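PDB 1VL0: DTDP-4-dehydrorhamnose reductase, rfbD ortholog from Clostridium acetobutylicum, which probably catalyses the NAD(P)H-dependent reduction of dTDP-6-deoxy-L-lyxo-4-hexulose to dTDP-L-rhamnose, a step of carbohydrate biosynthesis. Local coordinates for residues 22-25 with 26-30; 110-113 with 114-118. One frame throughout, in Å; residues are numbered along the deposited sequence.

Interaction 1: 22-25 with 26-30; sequences GQLG and REIQK. With NAI (1,4-dihydronicotinamide adenine dinucleotide), chain D.
Leu24 and Ile28 meet one turn apart on helix 23-32, where the branch carbon CG of Leu24 lies 3.8 Å from CD1 of Ile28 and the two side chains meet at a slant. Leu24 reaches its neighbour because CG stands anti to its backbone N (chi1 180°), swung toward the C-terminal side. In the backbone of the same turn, Ile28 N donates to Leu24 O at 2.9 Å. The bond from Arg26 N to Gly22 O, the N-cap residue, is 3.0 Å long; the aliphatic CG of Arg26 also rests against that oxygen. Gln29 N closes on Gly25 O, whereas the intervening bond from Glu27 N to Gln23 O is weak.

The other end of this first turn grips the cofactor. Gln23 N binds O2A of NAI at 3.0 Å and Leu24 N binds O1N of NAI at 3.0 Å, one amide for each phosphate. The Gln23 chain, extended beyond CG, carries NE2 to O2N of NAI at 3.2 Å. The CA of Gly22 comes to 3.2 Å from NAI O5B, a closeness that leaves no room for a side chain there.

Further out, Gln23 OE1 is held by Asn169 and its NE2 also donates to Leu163 O, which fixes the rotation of the amide. Arg26 NH1 forms a salt bridge with Asp166 and its NH2 a hydrogen bond with Asn21, while Leu24 packs on Leu200 of helix 197-210 and Ile28 on Ile17 of strand 13-18. A helix N-terminus, whose dipole probably favours the negative charge, set against the diphosphate is the hallmark of the glycine-rich dinucleotide-binding turn in the first beta-alpha-beta unit of a Rossmann fold.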
ATOM      1  N   GLY A  22      18.954   9.485  21.630  1.00 36.60           N
ATOM      2  CA  GLY A  22      18.724   8.059  21.943  1.00 35.96           C
ATOM      3  C   GLY A  22      19.921   7.200  21.579  1.00 35.91           C
ATOM      4  O   GLY A  22      20.916   7.699  21.040  1.00 35.12           O
ATOM      5  N   GLN A  23      19.822   5.893  21.826  1.00 35.93           N
ATOM      6  CA  GLN A  23      20.935   4.981  21.525  1.00 34.90           C
ATOM      7  C   GLN A  23      21.413   5.048  20.078  1.00 34.08           C
ATOM      8  O   GLN A  23      22.593   5.209  19.823  1.00 34.84           O
ATOM      9  CB  GLN A  23      20.549   3.531  21.840  1.00 35.09           C
ATOM     10  CG  GLN A  23      20.219   3.316  23.243  1.00 37.04           C
ATOM     11  CD  GLN A  23      20.194   1.865  23.592  1.00 38.88           C
ATOM     12  OE1 GLN A  23      21.030   1.412  24.369  1.00 40.06           O
ATOM     13  NE2 GLN A  23      19.268   1.110  22.992  1.00 37.00           N
ATOM     14  N   LEU A  24      20.502   4.866  19.124  1.00 34.85           N
ATOM     15  CA  LEU A  24      20.898   4.875  17.726  1.00 33.15           C
ATOM     16  C   LEU A  24      21.266   6.279  17.254  1.00 34.59           C
ATOM     17  O   LEU A  24      22.237   6.457  16.522  1.00 33.40           O
ATOM     18  CB  LEU A  24      19.793   4.319  16.867  1.00 35.19           C
ATOM     19  CG  LEU A  24      20.087   4.280  15.372  1.00 38.42           C
ATOM     20  CD1 LEU A  24      21.293   3.361  15.110  1.00 38.46           C
ATOM     21  CD2 LEU A  24      18.833   3.805  14.635  1.00 41.04           C
ATOM     22  N   GLY A  25      20.497   7.274  17.681  1.00 33.86           N
ATOM     23  CA  GLY A  25      20.756   8.651  17.295  1.00 35.76           C
ATOM     24  C   GLY A  25      22.193   9.049  17.612  1.00 36.05           C
ATOM     25  O   GLY A  25      22.884   9.613  16.782  1.00 40.21           O
ATOM     26  N   ARG A  26      22.648   8.699  18.809  1.00 38.02           N
ATOM     27  CA  ARG A  26      24.041   8.938  19.218  1.00 38.88           C
ATOM     28  C   ARG A  26      25.055   8.192  18.364  1.00 37.41           C
ATOM     29  O   ARG A  26      26.076   8.749  18.004  1.00 37.75           O
ATOM     30  CB  ARG A  26      24.257   8.567  20.677  1.00 36.08           C
ATOM     31  CG  ARG A  26      23.636   9.532  21.630  1.00 37.74           C
ATOM     32  CD  ARG A  26      23.707   9.075  23.058  1.00 42.39           C
ATOM     33  NE  ARG A  26      23.233  10.085  23.980  1.00 41.08           N
ATOM     34  CZ  ARG A  26      23.891  10.533  25.032  1.00 45.59           C
ATOM     35  NH1 ARG A  26      25.089  10.070  25.327  1.00 45.74           N
ATOM     36  NH2 ARG A  26      23.360  11.482  25.787  1.00 44.81           N
ATOM     37  N   GLU A  27      24.780   6.934  18.035  1.00 37.59           N
ATOM     38  CA  GLU A  27      25.707   6.182  17.243  1.00 36.34           C
ATOM     39  C   GLU A  27      25.836   6.718  15.815  1.00 38.72           C
ATOM     40  O   GLU A  27      26.944   6.772  15.254  1.00 36.39           O
ATOM     41  CB  GLU A  27      25.385   4.717  17.287  1.00 37.53           C
ATOM     42  CG  GLU A  27      26.391   3.826  16.554  1.00 38.62           C
ATOM     43  CD  GLU A  27      27.845   3.868  17.072  1.00 43.33           C
ATOM     44  OE1 GLU A  27      28.131   4.210  18.265  1.00 48.46           O
ATOM     45  OE2 GLU A  27      28.752   3.530  16.273  1.00 42.37           O
ATOM     46  N   ILE A  28      24.724   7.165  15.232  1.00 37.12           N
ATOM     47  CA  ILE A  28      24.758   7.703  13.894  1.00 36.56           C
ATOM     48  C   ILE A  28      25.570   8.994  13.885  1.00 38.30           C
ATOM     49  O   ILE A  28      26.389   9.218  12.993  1.00 37.78           O
ATOM     50  CB  ILE A  28      23.342   7.941  13.407  1.00 39.18           C
ATOM     51  CG1 ILE A  28      22.665   6.586  13.133  1.00 35.66           C
ATOM     52  CG2 ILE A  28      23.341   8.783  12.137  1.00 39.95           C
ATOM     53  CD1 ILE A  28      21.234   6.654  12.639  1.00 41.26           C
ATOM     54  N   GLN A  29      25.343   9.843  14.881  1.00 37.42           N
ATOM     55  CA  GLN A  29      26.138  11.077  14.986  1.00 37.88           C
ATOM     56  C   GLN A  29      27.630  10.729  15.030  1.00 38.91           C
ATOM     57  O   GLN A  29      28.425  11.331  14.336  1.00 39.66           O
ATOM     58  CB  GLN A  29      25.747  11.860  16.230  1.00 36.47           C
ATOM     59  CG  GLN A  29      24.425  12.488  16.092  1.00 35.50           C
ATOM     60  CD  GLN A  29      24.050  13.341  17.262  1.00 39.55           C
ATOM     61  OE1 GLN A  29      23.270  12.921  18.136  1.00 39.84           O
ATOM     62  NE2 GLN A  29      24.587  14.534  17.294  1.00 37.90           N
ATOM     63  N   LYS A  30      27.972   9.704  15.818  1.00 39.99           N
ATOM     64  CA  LYS A  30      29.350   9.287  15.994  1.00 42.01           C
ATOM     65  C   LYS A  30      29.961   8.744  14.696  1.00 42.45           C
ATOM     66  O   LYS A  30      31.078   9.124  14.337  1.00 43.97           O
ATOM     67  CB  LYS A  30      29.422   8.258  17.104  1.00 41.27           C
ATOM     68  CG  LYS A  30      30.787   7.694  17.392  1.00 44.73           C
ATOM     69  CD  LYS A  30      30.732   6.966  18.730  1.00 48.78           C
ATOM     70  CE  LYS A  30      31.849   5.956  18.896  1.00 56.42           C
ATOM     71  NZ  LYS A  30      31.694   5.267  20.222  1.00 56.65           N
TER
HETATM   72  PA  NAI D 300      15.865   5.527  22.617  0.50 41.38           P
HETATM   73  O1A NAI D 300      14.693   5.260  23.520  0.50 39.89           O
HETATM   74  O2A NAI D 300      17.205   5.232  23.244  0.50 22.07           O
HETATM   75  O5B NAI D 300      15.691   7.027  22.073  0.50 38.92           O
HETATM   76  C5B NAI D 300      14.447   7.376  21.499  0.50 34.22           C
HETATM   77  C4B NAI D 300      14.282   8.889  21.438  0.50 23.79           C
HETATM   78  O4B NAI D 300      12.911   9.212  21.216  0.50 22.31           O
HETATM   79  C3B NAI D 300      14.641   9.645  22.715  0.50 31.62           C
HETATM   80  O3B NAI D 300      15.785  10.452  22.510  0.50 33.56           O
HETATM   81  C2B NAI D 300      13.374  10.473  22.977  0.50 32.58           C
HETATM   82  O2B NAI D 300      13.578  11.698  23.669  0.50 40.42           O
HETATM   83  C1B NAI D 300      12.847  10.587  21.543  0.50 29.17           C
HETATM   84  N9A NAI D 300      11.522  11.196  21.326  0.50 25.84           N
HETATM   85  C8A NAI D 300      10.386  10.883  22.019  0.50 30.37           C
HETATM   86  N7A NAI D 300       9.384  11.663  21.564  0.50 32.83           N
HETATM   87  C5A NAI D 300       9.846  12.495  20.603  0.50 33.36           C
HETATM   88  C6A NAI D 300       9.218  13.480  19.838  0.50 24.76           C
HETATM   89  N6A NAI D 300       7.935  13.762  20.003  0.50 22.53           N
HETATM   90  N1A NAI D 300       9.954  14.181  18.909  0.50 27.32           N
HETATM   91  C2A NAI D 300      11.312  13.893  18.734  0.50 31.71           C
HETATM   92  N3A NAI D 300      11.939  12.946  19.505  0.50 24.65           N
HETATM   93  C4A NAI D 300      11.214  12.227  20.432  0.50 36.36           C
HETATM   94  O3  NAI D 300      15.636   4.708  21.257  0.50 40.14           O
HETATM   95  PN  NAI D 300      16.585   3.554  20.634  0.50 39.16           P
HETATM   96  O1N NAI D 300      17.658   4.146  19.811  0.50 20.82           O
HETATM   97  O2N NAI D 300      16.771   2.505  21.661  0.50 29.88           O
HETATM   98  O5D NAI D 300      15.574   3.040  19.478  0.50 42.09           O
HETATM   99  C5D NAI D 300      15.774   3.496  18.147  0.50 37.26           C
HETATM  100  C4D NAI D 300      14.734   2.879  17.248  0.50 41.95           C
HETATM  101  O4D NAI D 300      14.796   1.437  17.282  0.50 37.93           O
HETATM  102  C3D NAI D 300      13.313   3.285  17.632  0.50 41.45           C
HETATM  103  O3D NAI D 300      12.726   3.708  16.434  0.50 37.29           O
HETATM  104  C2D NAI D 300      12.659   2.017  18.181  0.50 39.39           C
HETATM  105  O2D NAI D 300      11.260   1.853  17.973  0.50 22.87           O
HETATM  106  C1D NAI D 300      13.462   0.948  17.431  0.50 43.27           C
HETATM  107  N1N NAI D 300      13.542  -0.330  18.135  0.50 39.67           N
HETATM  108  C2N NAI D 300      14.330  -0.421  19.261  0.50 38.61           C
HETATM  109  C3N NAI D 300      14.414  -1.656  19.902  0.50 45.79           C
HETATM  110  C7N NAI D 300      14.955  -1.742  21.298  0.50 50.89           C
HETATM  111  O7N NAI D 300      15.304  -3.014  21.776  0.50 35.62           O
HETATM  112  N7N NAI D 300      15.094  -0.639  22.044  0.50 56.31           N
HETATM  113  C4N NAI D 300      13.715  -2.760  19.395  0.50 44.32           C
HETATM  114  C5N NAI D 300      12.920  -2.650  18.254  0.50 26.17           C
HETATM  115  C6N NAI D 300      12.856  -1.402  17.644  0.50 37.81           C

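Interaction 2: 110-113 with 114-118; sequences QIST and DYVFD. With NAI (1,4-dihydronicotinamide adenine dinucleotide), chain D.
Thr113, the last residue of strand 107-113, points its hydroxyl forward to the start of the 3-10 turn 114-116, with its side chain and that of Tyr115 slanting across each other. In this Rossmann-type fold of the extended short-chain dehydrogenase/reductase family, the turn leaves the C-terminal end of a central parallel strand beside the nicotinamide. OG1 of Thr113 stands anti to the backbone N (chi1 179°), which brings it to 3.0 Å from Tyr115 N in a nearly straight bond of 170°. CB of Tyr115 lies 3.5 Å from the same oxygen, and the phenol ring then leads away from the strand to meet Tyr137 edge-to-face.

Both methyl groups of Val116 close on the strand end. Its CG2 comes to 3.3 Å from Thr113 O, the carbonyl that also accepts a weak bond from Val116 N. CG1 of Val116 extends toward Ser112, whose hydroxyl is bound by Glu145 of helix 136-151. The other branch, CG2, lies 3.7 Å above one face of the Phe117 ring, nearer the edge of the ring than its centre. The backbone of the turn is closed by Phe117 N on Asp114 O.

The strand end also meets the cofactor. Ile111 presents CG2 to the ribose, 3.4 Å from O4D of NAI, and Ile111 O accepts a weak bond from NAI O3D as well as one from Lys141 NZ. Tyr137 and Lys141, which bind NADH, are spaced like the Tyr-Lys pair (YxxxK) of this superfamily; the side chain of Thr113 touches both, consistent with its being the Ser/Thr of the active site in such enzymes. Thr113 reaches the nicotinamide itself through its hydroxyl oxygen, with OG1 lying 3.3 Å from NAI C5N.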
ATOM      1  N   GLN A 110      13.112   5.352   8.381  1.00 30.77           N
ATOM      2  CA  GLN A 110      12.246   5.084   9.549  1.00 31.90           C
ATOM      3  C   GLN A 110      12.680   3.768  10.231  1.00 32.41           C
ATOM      4  O   GLN A 110      12.664   2.686   9.623  1.00 32.44           O
ATOM      5  CB  GLN A 110      10.827   4.934   9.059  1.00 33.82           C
ATOM      6  CG  GLN A 110       9.835   4.322  10.062  1.00 31.44           C
ATOM      7  CD  GLN A 110       9.642   5.190  11.279  1.00 38.73           C
ATOM      8  OE1 GLN A 110      10.022   6.375  11.301  1.00 36.31           O
ATOM      9  NE2 GLN A 110       9.034   4.611  12.297  1.00 39.22           N
ATOM     10  N   ILE A 111      13.055   3.875  11.485  1.00 30.30           N
ATOM     11  CA  ILE A 111      13.490   2.728  12.202  1.00 32.40           C
ATOM     12  C   ILE A 111      12.265   2.059  12.852  1.00 32.05           C
ATOM     13  O   ILE A 111      11.428   2.728  13.487  1.00 31.77           O
ATOM     14  CB  ILE A 111      14.556   3.095  13.288  1.00 33.45           C
ATOM     15  CG1 ILE A 111      15.693   3.954  12.713  1.00 29.83           C
ATOM     16  CG2 ILE A 111      15.098   1.783  13.901  1.00 34.09           C
ATOM     17  CD1 ILE A 111      16.643   3.269  11.767  1.00 29.80           C
ATOM     18  N   SER A 112      12.172   0.748  12.694  1.00 32.92           N
ATOM     19  CA  SER A 112      11.032   0.007  13.153  1.00 32.26           C
ATOM     20  C   SER A 112      11.486  -1.255  13.929  1.00 32.71           C
ATOM     21  O   SER A 112      12.643  -1.359  14.371  1.00 32.51           O
ATOM     22  CB  SER A 112      10.123  -0.375  11.958  1.00 32.39           C
ATOM     23  OG  SER A 112       8.809  -0.811  12.360  1.00 37.29           O
ATOM     24  N   THR A 113      10.573  -2.219  14.068  1.00 34.14           N
ATOM     25  CA  THR A 113      10.652  -3.238  15.105  1.00 32.52           C
ATOM     26  C   THR A 113      10.193  -4.622  14.659  1.00 34.20           C
ATOM     27  O   THR A 113       9.310  -4.785  13.827  1.00 35.64           O
ATOM     28  CB  THR A 113       9.868  -2.755  16.373  1.00 32.01           C
ATOM     29  OG1 THR A 113       9.906  -3.749  17.419  1.00 33.56           O
ATOM     30  CG2 THR A 113       8.396  -2.549  16.089  1.00 29.59           C
ATOM     31  N   ASP A 114      10.818  -5.627  15.244  1.00 33.93           N
ATOM     32  CA  ASP A 114      10.344  -7.027  15.203  1.00 36.55           C
ATOM     33  C   ASP A 114       8.985  -7.248  15.849  1.00 34.41           C
ATOM     34  O   ASP A 114       8.343  -8.235  15.593  1.00 36.93           O
ATOM     35  CB  ASP A 114      11.395  -7.943  15.908  1.00 38.09           C
ATOM     36  CG  ASP A 114      11.557  -7.640  17.420  1.00 45.50           C
ATOM     37  OD1 ASP A 114      11.765  -6.467  17.796  1.00 44.78           O
ATOM     38  OD2 ASP A 114      11.493  -8.527  18.306  1.00 51.83           O
ATOM     39  N   TYR A 115       8.513  -6.312  16.659  1.00 34.77           N
ATOM     40  CA  TYR A 115       7.158  -6.429  17.240  1.00 36.08           C
ATOM     41  C   TYR A 115       6.024  -6.244  16.217  1.00 34.95           C
ATOM     42  O   TYR A 115       4.858  -6.330  16.566  1.00 34.28           O
ATOM     43  CB  TYR A 115       6.958  -5.407  18.377  1.00 40.39           C
ATOM     44  CG  TYR A 115       7.473  -5.869  19.741  1.00 41.55           C
ATOM     45  CD1 TYR A 115       8.820  -6.020  19.968  1.00 47.73           C
ATOM     46  CD2 TYR A 115       6.600  -6.141  20.779  1.00 50.12           C
ATOM     47  CE1 TYR A 115       9.289  -6.436  21.187  1.00 49.14           C
ATOM     48  CE2 TYR A 115       7.053  -6.549  21.989  1.00 48.53           C
ATOM     49  CZ  TYR A 115       8.415  -6.692  22.190  1.00 50.33           C
ATOM     50  OH  TYR A 115       8.900  -7.117  23.409  1.00 53.44           O
ATOM     51  N   VAL A 116       6.346  -5.969  14.951  1.00 34.77           N
ATOM     52  CA  VAL A 116       5.309  -5.999  13.904  1.00 33.75           C
ATOM     53  C   VAL A 116       4.852  -7.417  13.602  1.00 33.71           C
ATOM     54  O   VAL A 116       3.834  -7.596  12.966  1.00 32.92           O
ATOM     55  CB  VAL A 116       5.720  -5.285  12.603  1.00 34.94           C
ATOM     56  CG1 VAL A 116       6.090  -3.797  12.901  1.00 33.46           C
ATOM     57  CG2 VAL A 116       6.855  -5.974  11.894  1.00 36.67           C
ATOM     58  N   PHE A 117       5.611  -8.408  14.039  1.00 34.28           N
ATOM     59  CA  PHE A 117       5.280  -9.827  13.839  1.00 36.42           C
ATOM     60  C   PHE A 117       4.645 -10.398  15.105  1.00 37.05           C
ATOM     61  O   PHE A 117       4.727  -9.770  16.153  1.00 38.53           O
ATOM     62  CB  PHE A 117       6.535 -10.575  13.454  1.00 34.96           C
ATOM     63  CG  PHE A 117       7.140 -10.080  12.170  1.00 36.64           C
ATOM     64  CD1 PHE A 117       6.501 -10.301  10.956  1.00 36.08           C
ATOM     65  CD2 PHE A 117       8.343  -9.394  12.162  1.00 37.24           C
ATOM     66  CE1 PHE A 117       7.077  -9.886   9.769  1.00 33.67           C
ATOM     67  CE2 PHE A 117       8.904  -8.948  10.975  1.00 34.58           C
ATOM     68  CZ  PHE A 117       8.254  -9.158   9.782  1.00 33.77           C
ATOM     69  N   ASP A 118       3.942 -11.518  14.987  1.00 38.35           N
ATOM     70  CA  ASP A 118       3.191 -12.072  16.126  1.00 41.25           C
ATOM     71  C   ASP A 118       3.995 -13.005  17.049  1.00 42.64           C
ATOM     72  O   ASP A 118       3.530 -13.370  18.101  1.00 43.14           O
ATOM     73  CB  ASP A 118       1.889 -12.770  15.679  1.00 42.94           C
ATOM     74  CG  ASP A 118       2.109 -13.933  14.718  1.00 47.28           C
ATOM     75  OD1 ASP A 118       3.236 -14.471  14.613  1.00 47.49           O
ATOM     76  OD2 ASP A 118       1.180 -14.355  14.006  1.00 54.53           O
TER
HETATM   77  PA  NAI D 300      15.865   5.527  22.617  0.50 41.38           P
HETATM   78  O1A NAI D 300      14.693   5.260  23.520  0.50 39.89           O
HETATM   79  O2A NAI D 300      17.205   5.232  23.244  0.50 22.07           O
HETATM   80  O5B NAI D 300      15.691   7.027  22.073  0.50 38.92           O
HETATM   81  C5B NAI D 300      14.447   7.376  21.499  0.50 34.22           C
HETATM   82  C4B NAI D 300      14.282   8.889  21.438  0.50 23.79           C
HETATM   83  O4B NAI D 300      12.911   9.212  21.216  0.50 22.31           O
HETATM   84  C3B NAI D 300      14.641   9.645  22.715  0.50 31.62           C
HETATM   85  O3B NAI D 300      15.785  10.452  22.510  0.50 33.56           O
HETATM   86  C2B NAI D 300      13.374  10.473  22.977  0.50 32.58           C
HETATM   87  O2B NAI D 300      13.578  11.698  23.669  0.50 40.42           O
HETATM   88  C1B NAI D 300      12.847  10.587  21.543  0.50 29.17           C
HETATM   89  N9A NAI D 300      11.522  11.196  21.326  0.50 25.84           N
HETATM   90  C8A NAI D 300      10.386  10.883  22.019  0.50 30.37           C
HETATM   91  N7A NAI D 300       9.384  11.663  21.564  0.50 32.83           N
HETATM   92  C5A NAI D 300       9.846  12.495  20.603  0.50 33.36           C
HETATM   93  C6A NAI D 300       9.218  13.480  19.838  0.50 24.76           C
HETATM   94  N6A NAI D 300       7.935  13.762  20.003  0.50 22.53           N
HETATM   95  N1A NAI D 300       9.954  14.181  18.909  0.50 27.32           N
HETATM   96  C2A NAI D 300      11.312  13.893  18.734  0.50 31.71           C
HETATM   97  N3A NAI D 300      11.939  12.946  19.505  0.50 24.65           N
HETATM   98  C4A NAI D 300      11.214  12.227  20.432  0.50 36.36           C
HETATM   99  O3  NAI D 300      15.636   4.708  21.257  0.50 40.14           O
HETATM  100  PN  NAI D 300      16.585   3.554  20.634  0.50 39.16           P
HETATM  101  O1N NAI D 300      17.658   4.146  19.811  0.50 20.82           O
HETATM  102  O2N NAI D 300      16.771   2.505  21.661  0.50 29.88           O
HETATM  103  O5D NAI D 300      15.574   3.040  19.478  0.50 42.09           O
HETATM  104  C5D NAI D 300      15.774   3.496  18.147  0.50 37.26           C
HETATM  105  C4D NAI D 300      14.734   2.879  17.248  0.50 41.95           C
HETATM  106  O4D NAI D 300      14.796   1.437  17.282  0.50 37.93           O
HETATM  107  C3D NAI D 300      13.313   3.285  17.632  0.50 41.45           C
HETATM  108  O3D NAI D 300      12.726   3.708  16.434  0.50 37.29           O
HETATM  109  C2D NAI D 300      12.659   2.017  18.181  0.50 39.39           C
HETATM  110  O2D NAI D 300      11.260   1.853  17.973  0.50 22.87           O
HETATM  111  C1D NAI D 300      13.462   0.948  17.431  0.50 43.27           C
HETATM  112  N1N NAI D 300      13.542  -0.330  18.135  0.50 39.67           N
HETATM  113  C2N NAI D 300      14.330  -0.421  19.261  0.50 38.61           C
HETATM  114  C3N NAI D 300      14.414  -1.656  19.902  0.50 45.79           C
HETATM  115  C7N NAI D 300      14.955  -1.742  21.298  0.50 50.89           C
HETATM  116  O7N NAI D 300      15.304  -3.014  21.776  0.50 35.62           O
HETATM  117  N7N NAI D 300      15.094  -0.639  22.044  0.50 56.31           N
HETATM  118  C4N NAI D 300      13.715  -2.760  19.395  0.50 44.32           C
HETATM  119  C5N NAI D 300      12.920  -2.650  18.254  0.50 26.17           C
HETATM  120  C6N NAI D 300      12.856  -1.402  17.644  0.50 37.81           C

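Overall arrangement
Both contacts are largely buried and local, and both serve the same NAI molecule from different elements of one Rossmann-type fold. Interaction 1 belongs to helix 23-32 and meets the diphosphate; interaction 2 belongs to the end of strand 107-113 and the following turn, and meets the nicotinamide and its ribose. Their chemistry differs accordingly: regular helical bonds and backbone amides offered to phosphate in the first, a side-chain hydroxyl gripping a 3-10 turn in the second. Interaction 1 also includes the exposed Arg26, whereas interaction 2 has no exposed touching residue. The centres of the two contacts are about 19 Å apart, yet Leu24 CD2 packs against Ile111 CD1 at 3.6 Å.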